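Local coordinates for protein peptidoglycan glycosyltransferase (Atopobium parvulum, PDB 4OVD) that is a penicillin-binding protein of the D,D-transpeptidase type, combining a dimerisation domain with a transpeptidase domain, at residues Tyr485-Gln496 with Ser508-Asn519; Leu282-Ile290 with Ile384-Ile393. All blocks are in the same frame, centred on the assembly; numbering follows the deposited sequence.

How the contacts relate
Both contacts belong to the penicillin-binding transpeptidase domain, their centres about 19 Å apart and their nearest atoms about 5 Å apart without touching. Contact 2 comes first along the chain, joining 282-290 to the loop 384-393; contact 1 follows, a hairpin of strands 487-495 and 510-518, the first of them outermost in the five-stranded antiparallel sheet. Helix 418-429 lies against both: Y425 meets K490 and C515, F418 meets S513 and L286, and I419 meets E389. L286 also rests on strand 248-253 of that same sheet. Both contacts therefore share one helix and one sheet, with S295 of the SxxK motif just downstream of 282-290 and bonded to T493 of contact 1.

Contact 1 of 2, residues Tyr485-Gln496 with Ser508-Asn519; sequences YTVAGKTGTGQQ and SGFVASFCGIVN
G489 and G516 meet at the waist of an antiparallel hairpin whose outer strand carries K490-T491-G492, the KTG motif of penicillin-binding proteins. Packing here is tight: the two CA atoms are 4.0 Å apart, and the ring of F514 reaches back across the glycine pair. With CG anti to the backbone N (chi1 -177°), the ring brings CZ to 3.9 Å from G489 CA, while T491 CG2 abuts its edge in plane, 3.7 Å from F514 CD1. F546 adds an edge-to-face ring contact. K490 and C515 bond to each other through both backbone amides, and G492 and S513 do the same. The K490 chain leaves by the other face of the sheet; its NZ turns back onto T491 O at 2.9 Å and also bonds S351 OG. T491 OG1 is hydrogen-bonded to T476 OG1, and the T491 side chain lies about 3 Å from a bound calcium ion. Toward Q496 and S508 the pairing continues, but the T491 and F514 face opens to solvent: exposed F510 lies alongside T493 and Q495, its CD1 3.9 Å from T493 CG2, while Q496 N bonds G509 O at 2.9 Å. T493 N bonds S295 OG of the SxxK motif, tying the strand into the active-site region. At the opposite end N519 grips T486 twice: N519 N donates to T486 O, and OD1 accepts T486 N at 2.8 Å, 173° at the hydrogen.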
# COMPACT_ATOMS: atom_id res chain seq x y z
N TYR A 485 7.46 -21.42 -1.79
CA TYR A 485 7.38 -20.24 -2.65
C TYR A 485 8.61 -19.39 -2.56
O TYR A 485 9.39 -19.52 -1.66
CB TYR A 485 6.19 -19.39 -2.20
CG TYR A 485 4.83 -20.05 -2.36
CD1 TYR A 485 4.30 -20.88 -1.38
CD2 TYR A 485 4.07 -19.81 -3.49
CE1 TYR A 485 3.05 -21.46 -1.55
CE2 TYR A 485 2.85 -20.37 -3.66
CZ TYR A 485 2.35 -21.20 -2.70
OH TYR A 485 1.12 -21.72 -2.93
N THR A 486 8.79 -18.49 -3.50
CA THR A 486 9.91 -17.54 -3.43
C THR A 486 9.29 -16.26 -2.95
O THR A 486 8.25 -15.94 -3.40
CB THR A 486 10.55 -17.28 -4.80
OG1 THR A 486 11.17 -18.47 -5.26
CG2 THR A 486 11.58 -16.20 -4.68
N VAL A 487 9.89 -15.61 -1.97
CA VAL A 487 9.38 -14.34 -1.42
C VAL A 487 10.52 -13.35 -1.44
O VAL A 487 11.60 -13.62 -0.93
CB VAL A 487 8.86 -14.51 0.01
CG1 VAL A 487 8.44 -13.18 0.67
CG2 VAL A 487 7.72 -15.48 -0.01
N ALA A 488 10.32 -12.23 -2.14
CA ALA A 488 11.28 -11.16 -2.16
C ALA A 488 10.58 -10.05 -1.34
O ALA A 488 9.43 -9.73 -1.60
CB ALA A 488 11.48 -10.70 -3.57
N GLY A 489 11.21 -9.53 -0.32
CA GLY A 489 10.57 -8.52 0.43
C GLY A 489 11.48 -7.68 1.28
O GLY A 489 12.69 -7.83 1.26
N LYS A 490 10.86 -6.80 2.07
CA LYS A 490 11.59 -5.90 2.92
C LYS A 490 10.76 -5.51 4.15
O LYS A 490 9.57 -5.23 4.02
CB LYS A 490 11.92 -4.62 2.14
CG LYS A 490 12.73 -3.66 2.97
CD LYS A 490 14.17 -4.11 3.15
CE LYS A 490 15.04 -3.11 3.92
NZ LYS A 490 14.67 -3.20 5.35
N THR A 491 11.42 -5.53 5.32
CA THR A 491 10.86 -5.09 6.56
C THR A 491 11.07 -3.59 6.70
O THR A 491 11.91 -2.99 6.06
CB THR A 491 11.55 -5.74 7.73
OG1 THR A 491 12.97 -5.64 7.57
CG2 THR A 491 11.17 -7.23 7.83
N GLY A 492 10.26 -2.97 7.51
CA GLY A 492 10.40 -1.59 7.78
C GLY A 492 9.97 -1.26 9.19
O GLY A 492 9.10 -1.88 9.74
N THR A 493 10.65 -0.26 9.73
CA THR A 493 10.33 0.36 10.94
C THR A 493 10.11 1.81 10.53
O THR A 493 11.05 2.44 10.08
CB THR A 493 11.49 0.33 11.94
OG1 THR A 493 11.80 -1.01 12.24
CG2 THR A 493 11.07 1.07 13.21
N GLY A 494 8.88 2.29 10.65
CA GLY A 494 8.51 3.64 10.33
C GLY A 494 7.95 4.39 11.56
O GLY A 494 8.09 3.93 12.68
N GLN A 495 7.44 5.59 11.38
CA GLN A 495 6.93 6.31 12.52
C GLN A 495 5.64 7.04 12.28
O GLN A 495 5.32 7.49 11.17
CB GLN A 495 7.91 7.39 12.92
CG GLN A 495 9.31 7.00 13.29
CD GLN A 495 9.46 6.62 14.73
OE1 GLN A 495 8.66 6.99 15.62
NE2 GLN A 495 10.49 5.86 14.98
N GLN A 496 4.90 7.20 13.35
CA GLN A 496 3.72 8.01 13.33
C GLN A 496 4.14 9.49 13.26
O GLN A 496 5.20 9.91 13.72
CB GLN A 496 2.89 7.78 14.58
CG GLN A 496 2.31 6.38 14.49
CD GLN A 496 1.06 6.25 15.28
OE1 GLN A 496 1.01 6.62 16.47
NE2 GLN A 496 0.03 5.73 14.61
N SER A 508 6.55 9.44 19.39
CA SER A 508 5.88 8.93 18.20
C SER A 508 5.96 7.40 18.25
O SER A 508 7.04 6.85 18.44
CB SER A 508 6.63 9.39 16.94
OG SER A 508 6.06 8.78 15.81
N GLY A 509 4.83 6.74 18.03
CA GLY A 509 4.81 5.28 17.97
C GLY A 509 5.51 4.79 16.69
O GLY A 509 5.53 5.56 15.64
N PHE A 510 6.12 3.58 16.80
CA PHE A 510 6.72 2.92 15.61
C PHE A 510 5.73 2.16 14.78
O PHE A 510 4.79 1.50 15.29
CB PHE A 510 7.84 1.95 15.97
CG PHE A 510 8.90 2.54 16.83
CD1 PHE A 510 9.99 3.19 16.27
CD2 PHE A 510 8.80 2.47 18.23
CE1 PHE A 510 10.97 3.75 17.09
CE2 PHE A 510 9.77 3.04 19.05
CZ PHE A 510 10.86 3.67 18.47
N VAL A 511 6.02 2.07 13.50
CA VAL A 511 5.15 1.37 12.58
C VAL A 511 5.99 0.22 12.09
O VAL A 511 7.14 0.40 11.65
CB VAL A 511 4.78 2.29 11.42
CG1 VAL A 511 3.99 1.53 10.35
CG2 VAL A 511 3.97 3.47 11.93
N ALA A 512 5.47 -0.98 12.21
CA ALA A 512 6.20 -2.16 11.75
C ALA A 512 5.53 -2.59 10.48
O ALA A 512 4.37 -2.98 10.52
CB ALA A 512 6.13 -3.29 12.78
N SER A 513 6.31 -2.70 9.42
CA SER A 513 5.80 -3.02 8.09
C SER A 513 6.57 -4.10 7.40
O SER A 513 7.73 -4.32 7.71
CB SER A 513 6.04 -1.82 7.19
OG SER A 513 5.26 -0.76 7.69
N PHE A 514 5.89 -4.82 6.55
CA PHE A 514 6.54 -5.74 5.71
C PHE A 514 5.84 -5.67 4.33
O PHE A 514 4.62 -5.73 4.27
CB PHE A 514 6.48 -7.18 6.20
CG PHE A 514 7.25 -8.10 5.30
CD1 PHE A 514 8.59 -8.18 5.42
CD2 PHE A 514 6.63 -8.82 4.31
CE1 PHE A 514 9.31 -9.04 4.56
CE2 PHE A 514 7.33 -9.70 3.46
CZ PHE A 514 8.66 -9.80 3.61
N CYS A 515 6.62 -5.59 3.25
CA CYS A 515 6.05 -5.61 1.92
C CYS A 515 6.77 -6.72 1.17
O CYS A 515 8.01 -6.70 1.10
CB CYS A 515 6.23 -4.29 1.18
SG CYS A 515 5.16 -4.26 -0.34
N GLY A 516 6.03 -7.69 0.64
CA GLY A 516 6.64 -8.84 -0.08
C GLY A 516 5.94 -9.24 -1.35
O GLY A 516 4.76 -9.00 -1.52
N ILE A 517 6.69 -9.85 -2.25
CA ILE A 517 6.23 -10.25 -3.55
C ILE A 517 6.39 -11.76 -3.55
O ILE A 517 7.46 -12.27 -3.23
CB ILE A 517 7.16 -9.63 -4.61
CG1 ILE A 517 7.16 -8.10 -4.49
CG2 ILE A 517 6.73 -10.04 -6.01
CD1 ILE A 517 8.35 -7.34 -5.09
N VAL A 518 5.32 -12.47 -3.87
CA VAL A 518 5.35 -13.93 -3.88
C VAL A 518 5.58 -14.38 -5.34
O VAL A 518 4.96 -13.83 -6.23
CB VAL A 518 4.02 -14.51 -3.34
CG1 VAL A 518 4.11 -16.01 -3.19
CG2 VAL A 518 3.66 -13.91 -1.99
N ASN A 519 6.50 -15.34 -5.55
CA ASN A 519 6.85 -15.88 -6.86
C ASN A 519 6.87 -14.76 -7.83
O ASN A 519 5.98 -14.64 -8.71
CB ASN A 519 5.88 -16.97 -7.28
CG ASN A 519 5.99 -18.19 -6.39
OD1 ASN A 519 6.86 -18.27 -5.54
ND2 ASN A 519 5.11 -19.17 -6.61

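Contact 2 of 2, residues Leu282-Ile290 with Ile384-Ile393; sequences LNLKLVSSI and IDFPGEATGI
V287 O takes the amide of A390 in a nearly straight bond, 2.8 Å from A390 N with 168° at the hydrogen, and the CA-H of E389 leans on the same oxygen. A second polar link is a bridging water: it accepts from L284 N, donates to P387 O at 3.1 Å, and is also bonded to S288 OG. The same water sits in plane at the edge of the F386 ring. That ring is sandwiched, with L284 CG over one face and P387 CD over the other, 3.3 Å above the plane. V287 fills the middle. Its CG1, placed anti to the backbone N (chi1 177°), presses to 3.4 Å from E389 CA, while CG2 turns to I384 CD1 at 4.1 Å. Beyond the helix, I290 CG2 packs on A390 CB at 3.6 Å, and the CD1 methyls of I290 and I393 touch where their chains cross at about a right angle. The carboxylate of E389 points elsewhere, bonded to T382 OG1 and G383 N. What results is an irregular loop fastened along the one-turn helix 285-288, just upstream of the SxxK motif in the penicillin-binding transpeptidase fold.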
# COMPACT_ATOMS: atom_id res chain seq x y z
N LEU A 282 -14.14 4.29 8.44
CA LEU A 282 -14.49 4.25 7.03
C LEU A 282 -13.37 4.58 6.04
O LEU A 282 -13.52 4.43 4.82
CB LEU A 282 -15.65 5.21 6.77
CG LEU A 282 -16.89 4.89 7.60
CD1 LEU A 282 -17.94 5.95 7.36
CD2 LEU A 282 -17.41 3.52 7.27
N ASN A 283 -12.28 5.10 6.55
CA ASN A 283 -11.14 5.38 5.72
C ASN A 283 -10.29 4.13 5.57
O ASN A 283 -10.36 3.24 6.40
CB ASN A 283 -10.24 6.35 6.44
CG ASN A 283 -10.87 7.69 6.64
OD1 ASN A 283 -11.40 8.29 5.69
ND2 ASN A 283 -10.79 8.19 7.87
N LEU A 284 -9.49 4.06 4.51
CA LEU A 284 -8.47 3.04 4.40
C LEU A 284 -7.22 3.81 4.78
O LEU A 284 -6.77 4.73 4.03
CB LEU A 284 -8.22 2.52 2.99
CG LEU A 284 -8.73 1.23 2.50
CD1 LEU A 284 -8.08 1.03 1.13
CD2 LEU A 284 -8.31 0.18 3.50
N LYS A 285 -6.62 3.44 5.88
CA LYS A 285 -5.43 4.15 6.32
C LYS A 285 -4.32 4.16 5.28
O LYS A 285 -3.62 5.15 5.15
CB LYS A 285 -4.94 3.60 7.65
CG LYS A 285 -5.88 3.92 8.80
CD LYS A 285 -5.35 3.39 10.12
CE LYS A 285 -6.17 4.00 11.26
NZ LYS A 285 -5.82 3.32 12.51
N LEU A 286 -4.14 3.06 4.55
CA LEU A 286 -3.13 3.01 3.47
C LEU A 286 -3.14 4.13 2.48
O LEU A 286 -2.17 4.35 1.77
CB LEU A 286 -3.39 1.78 2.60
CG LEU A 286 -3.10 0.50 3.32
CD1 LEU A 286 -3.67 -0.66 2.58
CD2 LEU A 286 -1.60 0.37 3.44
N VAL A 287 -4.30 4.65 2.27
CA VAL A 287 -4.59 5.74 1.33
C VAL A 287 -4.62 7.11 1.90
O VAL A 287 -4.10 8.12 1.34
CB VAL A 287 -6.02 5.44 0.74
CG1 VAL A 287 -6.47 6.51 -0.18
CG2 VAL A 287 -5.97 4.12 -0.03
N SER A 288 -5.30 7.22 3.02
CA SER A 288 -5.48 8.51 3.60
C SER A 288 -4.65 8.85 4.80
O SER A 288 -4.73 9.94 5.23
CB SER A 288 -6.98 8.68 3.91
OG SER A 288 -7.34 7.62 4.76
N SER A 289 -3.90 7.95 5.42
CA SER A 289 -3.04 8.41 6.53
C SER A 289 -1.59 8.41 6.03
O SER A 289 -1.22 7.64 5.12
CB SER A 289 -3.18 7.47 7.74
OG SER A 289 -4.52 7.41 8.10
N ILE A 290 -0.77 9.26 6.62
CA ILE A 290 0.63 9.39 6.22
C ILE A 290 1.50 9.07 7.42
O ILE A 290 1.09 9.25 8.58
CB ILE A 290 1.00 10.75 5.68
CG1 ILE A 290 0.89 11.84 6.74
CG2 ILE A 290 0.12 11.11 4.46
CD1 ILE A 290 1.31 13.21 6.14
N ILE A 384 -5.19 5.73 -7.19
CA ILE A 384 -6.11 4.67 -6.69
C ILE A 384 -7.56 5.19 -6.67
O ILE A 384 -7.83 6.40 -6.44
CB ILE A 384 -5.68 4.16 -5.29
CG1 ILE A 384 -6.60 3.03 -4.79
CG2 ILE A 384 -5.67 5.31 -4.27
CD1 ILE A 384 -6.02 2.25 -3.67
N ASP A 385 -8.51 4.29 -6.94
CA ASP A 385 -9.89 4.72 -6.98
C ASP A 385 -10.56 4.54 -5.63
O ASP A 385 -11.43 3.69 -5.45
CB ASP A 385 -10.65 4.02 -8.12
CG ASP A 385 -10.54 2.51 -8.05
OD1 ASP A 385 -9.55 1.98 -7.46
OD2 ASP A 385 -11.41 1.84 -8.66
N PHE A 386 -10.19 5.41 -4.70
CA PHE A 386 -10.70 5.36 -3.34
C PHE A 386 -10.60 6.76 -2.77
O PHE A 386 -9.61 7.46 -2.99
CB PHE A 386 -9.91 4.35 -2.49
CG PHE A 386 -10.62 3.93 -1.30
CD1 PHE A 386 -11.63 2.98 -1.41
CD2 PHE A 386 -10.42 4.53 -0.08
CE1 PHE A 386 -12.40 2.63 -0.33
CE2 PHE A 386 -11.17 4.15 1.02
CZ PHE A 386 -12.16 3.20 0.90
N PRO A 387 -11.60 7.18 -2.00
CA PRO A 387 -11.56 8.58 -1.55
C PRO A 387 -10.51 8.95 -0.53
O PRO A 387 -10.07 8.10 0.17
CB PRO A 387 -12.94 8.79 -0.94
CG PRO A 387 -13.72 7.53 -1.22
CD PRO A 387 -12.81 6.45 -1.57
N GLY A 388 -10.11 10.21 -0.48
CA GLY A 388 -9.21 10.70 0.56
C GLY A 388 -7.75 10.39 0.43
O GLY A 388 -7.04 10.43 1.40
N GLU A 389 -7.28 10.18 -0.80
CA GLU A 389 -5.89 9.80 -0.98
C GLU A 389 -4.98 10.94 -0.58
O GLU A 389 -5.14 12.03 -1.09
CB GLU A 389 -5.59 9.37 -2.45
CG GLU A 389 -4.14 8.89 -2.53
CD GLU A 389 -3.67 8.25 -3.83
OE1 GLU A 389 -4.31 8.44 -4.91
OE2 GLU A 389 -2.65 7.52 -3.74
N ALA A 390 -4.04 10.73 0.33
CA ALA A 390 -3.13 11.80 0.69
C ALA A 390 -1.97 11.92 -0.30
O ALA A 390 -1.49 10.96 -0.83
CB ALA A 390 -2.59 11.57 2.10
N THR A 391 -1.51 13.12 -0.57
CA THR A 391 -0.37 13.27 -1.44
C THR A 391 0.93 13.06 -0.65
O THR A 391 1.96 12.68 -1.21
CB THR A 391 -0.30 14.69 -2.00
OG1 THR A 391 0.01 15.60 -0.92
CG2 THR A 391 -1.61 15.06 -2.57
N GLY A 392 0.89 13.33 0.66
CA GLY A 392 2.06 13.22 1.48
C GLY A 392 2.81 14.52 1.47
O GLY A 392 2.43 15.48 0.78
N ILE A 393 3.86 14.58 2.28
CA ILE A 393 4.65 15.76 2.50
C ILE A 393 6.06 15.37 2.25
O ILE A 393 6.72 14.75 3.08
CB ILE A 393 4.45 16.26 3.95
CG1 ILE A 393 2.94 16.58 4.20
CG2 ILE A 393 5.28 17.52 4.18
CD1 ILE A 393 2.56 16.75 5.65
O HOH W 1 -9.42 6.63 2.79